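Putative uncharacterized protein (Archaeoglobus fulgidus, PDB 3VU0) is the C-terminal globular domain of an archaeal AglB-type protein, a mixed alpha/beta fold in which helices pack around a small four-stranded sheet. Local coordinates at residues 105-114 with 124-133. Numbering follows the deposited sequence.
Sequences FIPIMQIAGY and IIDFFNKTML
An aromatic cluster of Phe105, Tyr114, Phe127 and Phe128 joins helix 105-112 to helix 121-128 and the turn leading into helix 132-138, and illustrates how a single knob, Phe105, fills a hole built by two successive helices; 105-112 and 124-128 cross at 79°. The hole is lined by Ile124, Phe127, Phe128 and Leu133. With CG anti to its backbone N (chi1 -173°), the Phe105 ring reaches across to 124-133, where its CE1 lies 3.7 Å from Phe128 CB. Phe128 directs its edge at the face of Phe105 in a T-shaped pair, CD1 standing over the ring centre, while Met109 CG lies toward the rim of the opposite face. Phe105 CZ lies 3.7 Å from Phe127 CE2, neither ring over the face of the other. A bend at chi3 turns selenomethionine Met109 CE to within 3.6 Å of Phe127 CD2, and SE makes an oblique Met-aromatic contact with that ring. Beyond the Schellman motif at Gly113, Tyr114 and Phe127 form a tilted edge-to-face pair, planes at 55°. Thr69 of helix 61-69 also touches Phe127. In the turn, Phe128 O accepts both Thr131 N and Thr131 OG1, while Thr131 CG2 rests 4.0 Å from Phe105 CZ.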
loop_
_atom_site.group_PDB
_atom_site.type_symbol
_atom_site.label_atom_id
_atom_site.label_comp_id
_atom_site.label_asym_id
_atom_site.label_seq_id
_atom_site.Cartn_x
_atom_site.Cartn_y
_atom_site.Cartn_z
ATOM N N PHE A 105 0.415 -5.313 -8.936
ATOM C CA PHE A 105 1.728 -5.577 -8.361
ATOM C C PHE A 105 2.788 -5.486 -9.467
ATOM O O PHE A 105 3.955 -5.194 -9.203
ATOM C CB PHE A 105 1.764 -6.967 -7.714
ATOM C CG PHE A 105 3.036 -7.254 -6.960
ATOM C CD1 PHE A 105 3.884 -8.282 -7.365
ATOM C CD2 PHE A 105 3.383 -6.497 -5.845
ATOM C CE1 PHE A 105 5.063 -8.555 -6.667
ATOM C CE2 PHE A 105 4.561 -6.758 -5.137
ATOM C CZ PHE A 105 5.402 -7.791 -5.550
ATOM N N ILE A 106 2.373 -5.728 -10.709
ATOM C CA ILE A 106 3.292 -5.673 -11.843
ATOM C C ILE A 106 3.832 -4.250 -12.024
ATOM O O ILE A 106 5.042 -4.043 -12.023
ATOM C CB ILE A 106 2.608 -6.174 -13.144
ATOM C CG1 ILE A 106 2.210 -7.646 -12.985
ATOM C CG2 ILE A 106 3.556 -6.033 -14.337
ATOM C CD1 ILE A 106 3.374 -8.576 -12.682
ATOM N N PRO A 107 2.946 -3.251 -12.181
ATOM C CA PRO A 107 3.481 -1.896 -12.339
ATOM C C PRO A 107 4.242 -1.452 -11.088
ATOM O O PRO A 107 5.196 -0.672 -11.172
ATOM C CB PRO A 107 2.232 -1.051 -12.616
ATOM C CG PRO A 107 1.115 -1.843 -12.003
ATOM C CD PRO A 107 1.484 -3.268 -12.357
ATOM N N ILE A 108 3.824 -1.952 -9.927
ATOM C CA ILE A 108 4.511 -1.613 -8.682
ATOM C C ILE A 108 5.948 -2.127 -8.795
ATOM O O ILE A 108 6.900 -1.424 -8.470
ATOM C CB ILE A 108 3.827 -2.265 -7.457
ATOM C CG1 ILE A 108 2.480 -1.583 -7.191
ATOM C CG2 ILE A 108 4.723 -2.161 -6.230
ATOM C CD1 ILE A 108 1.753 -2.113 -5.954
HETATM N N MSE A 109 6.096 -3.362 -9.261
HETATM C CA MSE A 109 7.422 -3.942 -9.436
HETATM C C MSE A 109 8.231 -3.150 -10.457
HETATM O O MSE A 109 9.399 -2.840 -10.229
HETATM C CB MSE A 109 7.323 -5.395 -9.903
HETATM C CG MSE A 109 6.898 -6.366 -8.832
HETATM SE SE MSE A 109 7.078 -8.180 -9.454
HETATM C CE MSE A 109 9.011 -8.306 -9.448
ATOM N N GLN A 110 7.613 -2.827 -11.588
ATOM C CA GLN A 110 8.313 -2.081 -12.630
ATOM C C GLN A 110 8.838 -0.746 -12.107
ATOM O O GLN A 110 9.977 -0.371 -12.379
ATOM C CB GLN A 110 7.390 -1.847 -13.825
ATOM C CG GLN A 110 6.864 -3.130 -14.430
ATOM C CD GLN A 110 5.834 -2.888 -15.511
ATOM O OE1 GLN A 110 4.885 -2.129 -15.317
ATOM N NE2 GLN A 110 6.007 -3.541 -16.652
ATOM N N ILE A 111 8.013 -0.036 -11.347
ATOM C CA ILE A 111 8.417 1.255 -10.806
ATOM C C ILE A 111 9.482 1.081 -9.728
ATOM O O ILE A 111 10.277 1.988 -9.472
ATOM C CB ILE A 111 7.195 2.013 -10.249
ATOM C CG1 ILE A 111 6.187 2.225 -11.381
ATOM C CG2 ILE A 111 7.617 3.358 -9.683
ATOM C CD1 ILE A 111 4.850 2.739 -10.930
ATOM N N ALA A 112 9.509 -0.094 -9.108
ATOM C CA ALA A 112 10.502 -0.382 -8.082
ATOM C C ALA A 112 11.837 -0.754 -8.726
ATOM O O ALA A 112 12.848 -0.894 -8.036
ATOM C CB ALA A 112 10.022 -1.513 -7.182
ATOM N N GLY A 113 11.836 -0.934 -10.043
ATOM C CA GLY A 113 13.067 -1.265 -10.742
ATOM C C GLY A 113 13.208 -2.689 -11.251
ATOM O O GLY A 113 14.271 -3.067 -11.751
ATOM N N TYR A 114 12.149 -3.483 -11.130
ATOM C CA TYR A 114 12.181 -4.868 -11.590
ATOM C C TYR A 114 11.616 -4.999 -13.000
ATOM O O TYR A 114 10.893 -4.119 -13.474
ATOM C CB TYR A 114 11.376 -5.758 -10.635
ATOM C CG TYR A 114 11.945 -5.828 -9.237
ATOM C CD1 TYR A 114 13.032 -6.651 -8.946
ATOM C CD2 TYR A 114 11.406 -5.061 -8.203
ATOM C CE1 TYR A 114 13.570 -6.712 -7.656
ATOM C CE2 TYR A 114 11.937 -5.112 -6.913
ATOM C CZ TYR A 114 13.017 -5.939 -6.647
ATOM O OH TYR A 114 13.542 -5.998 -5.374
ATOM N N ILE A 124 7.550 -14.662 -9.660
ATOM C CA ILE A 124 6.853 -13.420 -9.321
ATOM C C ILE A 124 6.000 -13.644 -8.077
ATOM O O ILE A 124 5.980 -12.810 -7.173
ATOM C CB ILE A 124 5.954 -12.944 -10.491
ATOM C CG1 ILE A 124 6.832 -12.537 -11.676
ATOM C CG2 ILE A 124 5.058 -11.787 -10.052
ATOM C CD1 ILE A 124 6.041 -12.166 -12.914
ATOM N N ILE A 125 5.308 -14.779 -8.032
ATOM C CA ILE A 125 4.467 -15.128 -6.887
ATOM C C ILE A 125 5.338 -15.313 -5.637
ATOM O O ILE A 125 5.032 -14.779 -4.568
ATOM C CB ILE A 125 3.679 -16.431 -7.166
ATOM C CG1 ILE A 125 2.716 -16.215 -8.341
ATOM C CG2 ILE A 125 2.913 -16.860 -5.920
ATOM C CD1 ILE A 125 2.098 -17.500 -8.884
ATOM N N ASP A 126 6.425 -16.066 -5.772
ATOM C CA ASP A 126 7.320 -16.286 -4.641
ATOM C C ASP A 126 7.872 -14.956 -4.126
ATOM O O ASP A 126 7.984 -14.759 -2.920
ATOM C CB ASP A 126 8.474 -17.223 -5.027
ATOM C CG ASP A 126 8.006 -18.648 -5.299
ATOM O OD1 ASP A 126 6.885 -19.011 -4.873
ATOM O OD2 ASP A 126 8.767 -19.409 -5.931
ATOM N N PHE A 127 8.212 -14.050 -5.036
ATOM C CA PHE A 127 8.719 -12.731 -4.648
ATOM C C PHE A 127 7.627 -11.977 -3.873
ATOM O O PHE A 127 7.871 -11.444 -2.786
ATOM C CB PHE A 127 9.120 -11.923 -5.886
ATOM C CG PHE A 127 9.511 -10.502 -5.580
ATOM C CD1 PHE A 127 10.642 -10.226 -4.824
ATOM C CD2 PHE A 127 8.723 -9.442 -6.013
ATOM C CE1 PHE A 127 10.983 -8.905 -4.500
ATOM C CE2 PHE A 127 9.053 -8.124 -5.696
ATOM C CZ PHE A 127 10.186 -7.856 -4.937
ATOM N N PHE A 128 6.421 -11.942 -4.430
ATOM C CA PHE A 128 5.305 -11.260 -3.773
ATOM C C PHE A 128 5.088 -11.757 -2.344
ATOM O O PHE A 128 4.863 -10.964 -1.424
ATOM C CB PHE A 128 4.007 -11.458 -4.561
ATOM C CG PHE A 128 2.779 -11.011 -3.819
ATOM C CD1 PHE A 128 2.537 -9.655 -3.594
ATOM C CD2 PHE A 128 1.894 -11.947 -3.289
ATOM C CE1 PHE A 128 1.435 -9.241 -2.848
ATOM C CE2 PHE A 128 0.784 -11.543 -2.539
ATOM C CZ PHE A 128 0.557 -10.190 -2.318
ATOM N N ASN A 129 5.163 -13.067 -2.156
ATOM C CA ASN A 129 4.931 -13.636 -0.842
ATOM C C ASN A 129 5.935 -13.238 0.239
ATOM O O ASN A 129 5.712 -13.519 1.410
ATOM C CB ASN A 129 4.822 -15.163 -0.941
ATOM C CG ASN A 129 3.545 -15.606 -1.652
ATOM O OD1 ASN A 129 2.544 -14.885 -1.658
ATOM N ND2 ASN A 129 3.571 -16.798 -2.239
ATOM N N LYS A 130 7.017 -12.565 -0.147
ATOM C CA LYS A 130 8.030 -12.126 0.816
ATOM C C LYS A 130 7.959 -10.614 1.057
ATOM O O LYS A 130 8.697 -10.074 1.884
ATOM C CB LYS A 130 9.438 -12.449 0.301
ATOM C CG LYS A 130 9.715 -13.912 0.009
ATOM C CD LYS A 130 11.050 -14.055 -0.718
ATOM C CE LYS A 130 11.328 -15.498 -1.098
ATOM N NZ LYS A 130 12.551 -15.598 -1.945
ATOM N N THR A 131 7.071 -9.931 0.342
ATOM C CA THR A 131 6.978 -8.480 0.459
ATOM C C THR A 131 6.091 -7.923 1.568
ATOM O O THR A 131 5.265 -8.623 2.154
ATOM C CB THR A 131 6.491 -7.845 -0.857
ATOM O OG1 THR A 131 5.098 -8.137 -1.037
ATOM C CG2 THR A 131 7.283 -8.387 -2.044
HETATM N N MSE A 132 6.282 -6.634 1.833
HETATM C CA MSE A 132 5.509 -5.914 2.832
HETATM C C MSE A 132 4.031 -5.928 2.451
HETATM O O MSE A 132 3.165 -6.045 3.311
HETATM C CB MSE A 132 5.993 -4.464 2.925
HETATM C CG MSE A 132 7.313 -4.296 3.656
HETATM SE SE MSE A 132 7.140 -4.847 5.497
HETATM C CE MSE A 132 5.768 -3.600 6.046
ATOM N N LEU A 133 3.754 -5.791 1.158
ATOM C CA LEU A 133 2.378 -5.792 0.671
ATOM C C LEU A 133 1.680 -7.081 1.080
ATOM O O LEU A 133 0.525 -7.070 1.493
ATOM C CB LEU A 133 2.353 -5.646 -0.851
ATOM C CG LEU A 133 0.966 -5.669 -1.502
ATOM C CD1 LEU A 133 0.053 -4.647 -0.839
ATOM C CD2 LEU A 133 1.101 -5.378 -2.993
#